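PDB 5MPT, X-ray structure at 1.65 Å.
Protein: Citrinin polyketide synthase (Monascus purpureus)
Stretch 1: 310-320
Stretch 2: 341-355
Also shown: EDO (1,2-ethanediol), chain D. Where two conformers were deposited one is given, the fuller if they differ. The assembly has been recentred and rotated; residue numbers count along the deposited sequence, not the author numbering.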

# COMPACT_ATOMS: atom_id res chain seq x y z
N PHE A 310 -3.03 19.53 6.67
CA PHE A 310 -3.15 18.77 5.44
C PHE A 310 -3.02 17.29 5.70
O PHE A 310 -2.41 16.83 6.68
CB PHE A 310 -2.10 19.18 4.39
CG PHE A 310 -0.70 18.91 4.80
CD1 PHE A 310 0.04 19.89 5.42
CD2 PHE A 310 -0.10 17.71 4.52
CE1 PHE A 310 1.33 19.67 5.80
CE2 PHE A 310 1.22 17.49 4.87
CZ PHE A 310 1.93 18.46 5.50
N LEU A 311 -3.57 16.55 4.76
CA LEU A 311 -3.42 15.11 4.65
C LEU A 311 -2.33 14.79 3.64
O LEU A 311 -2.34 15.31 2.52
CB LEU A 311 -4.74 14.49 4.20
CG LEU A 311 -4.75 13.01 3.76
CD1 LEU A 311 -4.36 12.12 4.91
CD2 LEU A 311 -6.12 12.68 3.25
N LEU A 312 -1.45 13.86 4.00
CA LEU A 312 -0.46 13.30 3.09
C LEU A 312 -0.74 11.81 2.97
O LEU A 312 -0.38 11.03 3.86
CB LEU A 312 0.96 13.57 3.57
CG LEU A 312 2.01 13.17 2.55
CD1 LEU A 312 1.95 14.03 1.30
CD2 LEU A 312 3.38 13.34 3.15
N LEU A 313 -1.37 11.44 1.87
CA LEU A 313 -1.54 10.04 1.52
C LEU A 313 -0.31 9.49 0.82
O LEU A 313 0.35 10.17 0.02
CB LEU A 313 -2.74 9.87 0.59
CG LEU A 313 -4.11 10.21 1.13
CD1 LEU A 313 -5.08 10.36 -0.02
CD2 LEU A 313 -4.59 9.11 2.07
N LEU A 314 0.02 8.25 1.14
CA LEU A 314 0.92 7.45 0.32
C LEU A 314 0.06 6.29 -0.14
O LEU A 314 -0.31 5.45 0.68
CB LEU A 314 2.14 6.97 1.10
CG LEU A 314 3.32 6.49 0.25
CD1 LEU A 314 4.55 6.26 1.11
CD2 LEU A 314 3.01 5.23 -0.53
N GLU A 315 -0.34 6.31 -1.41
CA GLU A 315 -1.29 5.34 -1.93
C GLU A 315 -0.79 4.70 -3.20
O GLU A 315 -0.25 5.38 -4.08
CB GLU A 315 -2.65 6.00 -2.21
CG GLU A 315 -3.50 6.14 -1.00
CD GLU A 315 -4.14 4.83 -0.60
OE1 GLU A 315 -4.18 3.90 -1.45
OE2 GLU A 315 -4.58 4.73 0.56
N MET A 316 -1.00 3.40 -3.29
CA MET A 316 -0.76 2.68 -4.53
C MET A 316 -1.85 3.04 -5.52
O MET A 316 -3.03 2.78 -5.27
CB MET A 316 -0.73 1.18 -4.25
CG MET A 316 -0.32 0.40 -5.47
SD MET A 316 0.13 -1.31 -5.13
CE MET A 316 1.89 -1.15 -4.80
N THR A 317 -1.46 3.67 -6.62
CA THR A 317 -2.41 4.25 -7.55
C THR A 317 -2.59 3.40 -8.81
O THR A 317 -3.49 3.67 -9.60
CB THR A 317 -1.95 5.68 -7.90
OG1 THR A 317 -0.53 5.67 -8.15
CG2 THR A 317 -2.23 6.61 -6.74
N GLU A 318 -1.72 2.41 -9.01
CA GLU A 318 -1.83 1.44 -10.09
C GLU A 318 -1.71 0.03 -9.51
O GLU A 318 -0.91 -0.21 -8.60
CB GLU A 318 -0.75 1.73 -11.12
CG GLU A 318 -0.89 1.10 -12.46
CD GLU A 318 0.13 1.67 -13.43
OE1 GLU A 318 1.14 0.99 -13.69
OE2 GLU A 318 -0.07 2.82 -13.89
N GLN A 319 -2.49 -0.90 -10.05
CA GLN A 319 -2.39 -2.28 -9.59
C GLN A 319 -1.08 -2.91 -10.05
O GLN A 319 -0.54 -2.58 -11.11
CB GLN A 319 -3.58 -3.11 -10.09
CG GLN A 319 -4.90 -2.75 -9.44
CD GLN A 319 -6.07 -3.40 -10.14
OE1 GLN A 319 -6.92 -2.72 -10.70
NE2 GLN A 319 -6.12 -4.74 -10.12
N VAL A 320 -0.56 -3.80 -9.20
CA VAL A 320 0.67 -4.56 -9.42
C VAL A 320 0.29 -6.02 -9.20
O VAL A 320 -0.34 -6.33 -8.17
CB VAL A 320 1.77 -4.13 -8.45
CG1 VAL A 320 2.97 -5.08 -8.51
CG2 VAL A 320 2.23 -2.71 -8.79
C1 EDO D . -7.16 0.52 -9.47
O1 EDO D . -8.29 1.35 -9.77
C2 EDO D . -5.92 1.40 -9.57
O2 EDO D . -6.05 2.23 -10.72
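Stretch 2, residues 341-355: RHALQPATHWKKILT

Stretch 2 approaches strand 310-316 as an irregular loop, 341-346, and then as a helix, 347-355, with P346 at the N-cap position. The helix runs at 135° to the strand, closer to antiparallel than parallel, with the axes 10.7 Å apart at closest approach. The backbones are nearest at the turn, where the CA atoms of T317 and P346 lie 4.4 Å apart; toward the other end, L311 CA and L354 CA are 9.8 Å apart, a gap that side chains must fill.

Apolar packing fills it. Strand alternation directs L311, L313 and E315 toward stretch 2, while W350 and L354, one helical turn apart, face back. L311 CD2 meets L354 CD2 at 4.1 Å, and L313 CD1 reaches W350 CE3 at 3.7 Å. Ahead of the helix, L344 CD1 packs on M316 CG at 3.7 Å.

No direct hydrogen bond joins the stretches; water 1 links them instead. It lies 2.7 Å from both E315 OE1 and M316 O, either of which it can donate to, and accepts from W350 NE1 at 3.0 Å and Q345 N at 3.1 Å, so the buried carboxylate and indole meet at one water.

At the turn, T317 CA makes a CH···O contact with Q345 O at 3.5 Å. Farther out, Q319 lays its aliphatic CG over the H342 ring face, 3.8 Å from the centroid.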

# COMPACT_ATOMS: atom_id res chain seq x y z
N ARG A 341 -14.57 -0.63 -7.91
CA ARG A 341 -14.45 -2.03 -8.31
C ARG A 341 -13.15 -2.65 -7.82
O ARG A 341 -12.95 -3.86 -7.99
CB ARG A 341 -14.55 -2.16 -9.83
CG ARG A 341 -15.95 -1.91 -10.39
CD ARG A 341 -15.93 -1.46 -11.85
NE ARG A 341 -15.55 -0.05 -12.00
CZ ARG A 341 -14.61 0.42 -12.82
NH1 ARG A 341 -14.36 1.73 -12.85
NH2 ARG A 341 -13.93 -0.38 -13.63
N HIS A 342 -12.28 -1.84 -7.23
CA HIS A 342 -11.02 -2.26 -6.66
C HIS A 342 -10.71 -1.28 -5.55
O HIS A 342 -11.14 -0.13 -5.61
CB HIS A 342 -9.91 -2.27 -7.71
CG HIS A 342 -8.67 -2.97 -7.29
ND1 HIS A 342 -7.74 -2.41 -6.44
CD2 HIS A 342 -8.19 -4.20 -7.61
CE1 HIS A 342 -6.73 -3.25 -6.27
NE2 HIS A 342 -6.99 -4.35 -6.96
N ALA A 343 -10.02 -1.75 -4.52
CA ALA A 343 -9.71 -0.87 -3.39
C ALA A 343 -8.84 0.30 -3.83
O ALA A 343 -9.04 1.43 -3.39
CB ALA A 343 -9.02 -1.66 -2.28
N LEU A 344 -7.86 0.03 -4.67
CA LEU A 344 -6.90 1.04 -5.10
C LEU A 344 -7.52 1.93 -6.18
O LEU A 344 -8.31 1.47 -7.01
CB LEU A 344 -5.65 0.36 -5.65
CG LEU A 344 -4.92 -0.60 -4.72
CD1 LEU A 344 -3.67 -1.16 -5.39
CD2 LEU A 344 -4.57 0.03 -3.39
N GLN A 345 -7.12 3.19 -6.19
CA GLN A 345 -7.67 4.18 -7.12
C GLN A 345 -6.59 5.13 -7.60
O GLN A 345 -5.65 5.45 -6.85
CB GLN A 345 -8.82 4.97 -6.47
CG GLN A 345 -10.05 4.07 -6.16
CD GLN A 345 -10.69 3.47 -7.40
OE1 GLN A 345 -10.99 2.26 -7.46
NE2 GLN A 345 -10.95 4.30 -8.39
N PRO A 346 -6.69 5.59 -8.84
CA PRO A 346 -5.72 6.56 -9.35
C PRO A 346 -5.94 7.90 -8.68
O PRO A 346 -7.04 8.21 -8.20
CB PRO A 346 -6.04 6.64 -10.84
CG PRO A 346 -7.47 6.36 -10.91
CD PRO A 346 -7.74 5.32 -9.84
N ALA A 347 -4.87 8.69 -8.67
CA ALA A 347 -4.87 9.98 -7.97
C ALA A 347 -6.03 10.87 -8.40
O ALA A 347 -6.55 11.66 -7.60
CB ALA A 347 -3.54 10.68 -8.21
N THR A 348 -6.42 10.79 -9.68
CA THR A 348 -7.51 11.62 -10.18
C THR A 348 -8.80 11.32 -9.44
O THR A 348 -9.59 12.23 -9.15
CB THR A 348 -7.68 11.40 -11.69
OG1 THR A 348 -7.79 9.99 -11.97
CG2 THR A 348 -6.48 11.96 -12.45
N HIS A 349 -9.04 10.05 -9.11
CA HIS A 349 -10.21 9.69 -8.32
C HIS A 349 -10.07 10.18 -6.90
O HIS A 349 -11.04 10.69 -6.31
CB HIS A 349 -10.39 8.17 -8.32
CG HIS A 349 -11.53 7.70 -7.48
ND1 HIS A 349 -12.85 7.82 -7.88
CD2 HIS A 349 -11.56 7.14 -6.25
CE1 HIS A 349 -13.63 7.33 -6.94
NE2 HIS A 349 -12.88 6.90 -5.94
N TRP A 350 -8.90 10.00 -6.31
CA TRP A 350 -8.67 10.53 -4.98
C TRP A 350 -8.96 12.03 -4.93
O TRP A 350 -9.58 12.51 -3.99
CB TRP A 350 -7.23 10.25 -4.55
CG TRP A 350 -6.98 8.86 -4.13
CD1 TRP A 350 -6.37 7.88 -4.84
CD2 TRP A 350 -7.32 8.29 -2.87
NE1 TRP A 350 -6.31 6.73 -4.10
CE2 TRP A 350 -6.91 6.95 -2.88
CE3 TRP A 350 -7.97 8.78 -1.72
CZ2 TRP A 350 -7.10 6.10 -1.80
CZ3 TRP A 350 -8.15 7.93 -0.66
CH2 TRP A 350 -7.73 6.62 -0.69
N LYS A 351 -8.52 12.78 -5.95
CA LYS A 351 -8.81 14.21 -5.95
C LYS A 351 -10.31 14.47 -5.97
O LYS A 351 -10.81 15.36 -5.27
CB LYS A 351 -8.13 14.87 -7.16
CG LYS A 351 -8.38 16.35 -7.31
CD LYS A 351 -7.65 16.88 -8.52
CE LYS A 351 -7.87 18.39 -8.77
NZ LYS A 351 -6.89 19.24 -8.05
N LYS A 352 -11.05 13.69 -6.76
CA LYS A 352 -12.50 13.85 -6.81
C LYS A 352 -13.11 13.69 -5.43
O LYS A 352 -13.88 14.55 -4.98
CB LYS A 352 -13.11 12.85 -7.79
CG LYS A 352 -14.58 13.13 -8.10
CD LYS A 352 -15.22 12.01 -8.93
CE LYS A 352 -15.45 10.75 -8.09
NZ LYS A 352 -16.09 9.65 -8.87
N ILE A 353 -12.78 12.60 -4.74
CA ILE A 353 -13.30 12.38 -3.40
C ILE A 353 -12.90 13.53 -2.49
O ILE A 353 -13.74 14.13 -1.81
CB ILE A 353 -12.78 11.05 -2.83
CG1 ILE A 353 -13.19 9.87 -3.73
CG2 ILE A 353 -13.24 10.87 -1.39
CD1 ILE A 353 -14.64 9.58 -3.76
N LEU A 354 -11.60 13.84 -2.46
CA LEU A 354 -11.06 14.81 -1.52
C LEU A 354 -11.71 16.17 -1.71
O LEU A 354 -12.10 16.82 -0.74
CB LEU A 354 -9.55 14.90 -1.70
CG LEU A 354 -8.80 13.67 -1.23
CD1 LEU A 354 -7.42 13.62 -1.85
CD2 LEU A 354 -8.70 13.69 0.28
N THR A 355 -11.88 16.60 -2.96
CA THR A 355 -12.51 17.88 -3.22
C THR A 355 -13.96 17.88 -2.76
O THR A 355 -14.44 18.87 -2.19
CB THR A 355 -12.42 18.18 -4.72
OG1 THR A 355 -11.05 18.28 -5.10
CG2 THR A 355 -13.13 19.46 -5.07
O HOH W 1 -5.12 3.97 -3.95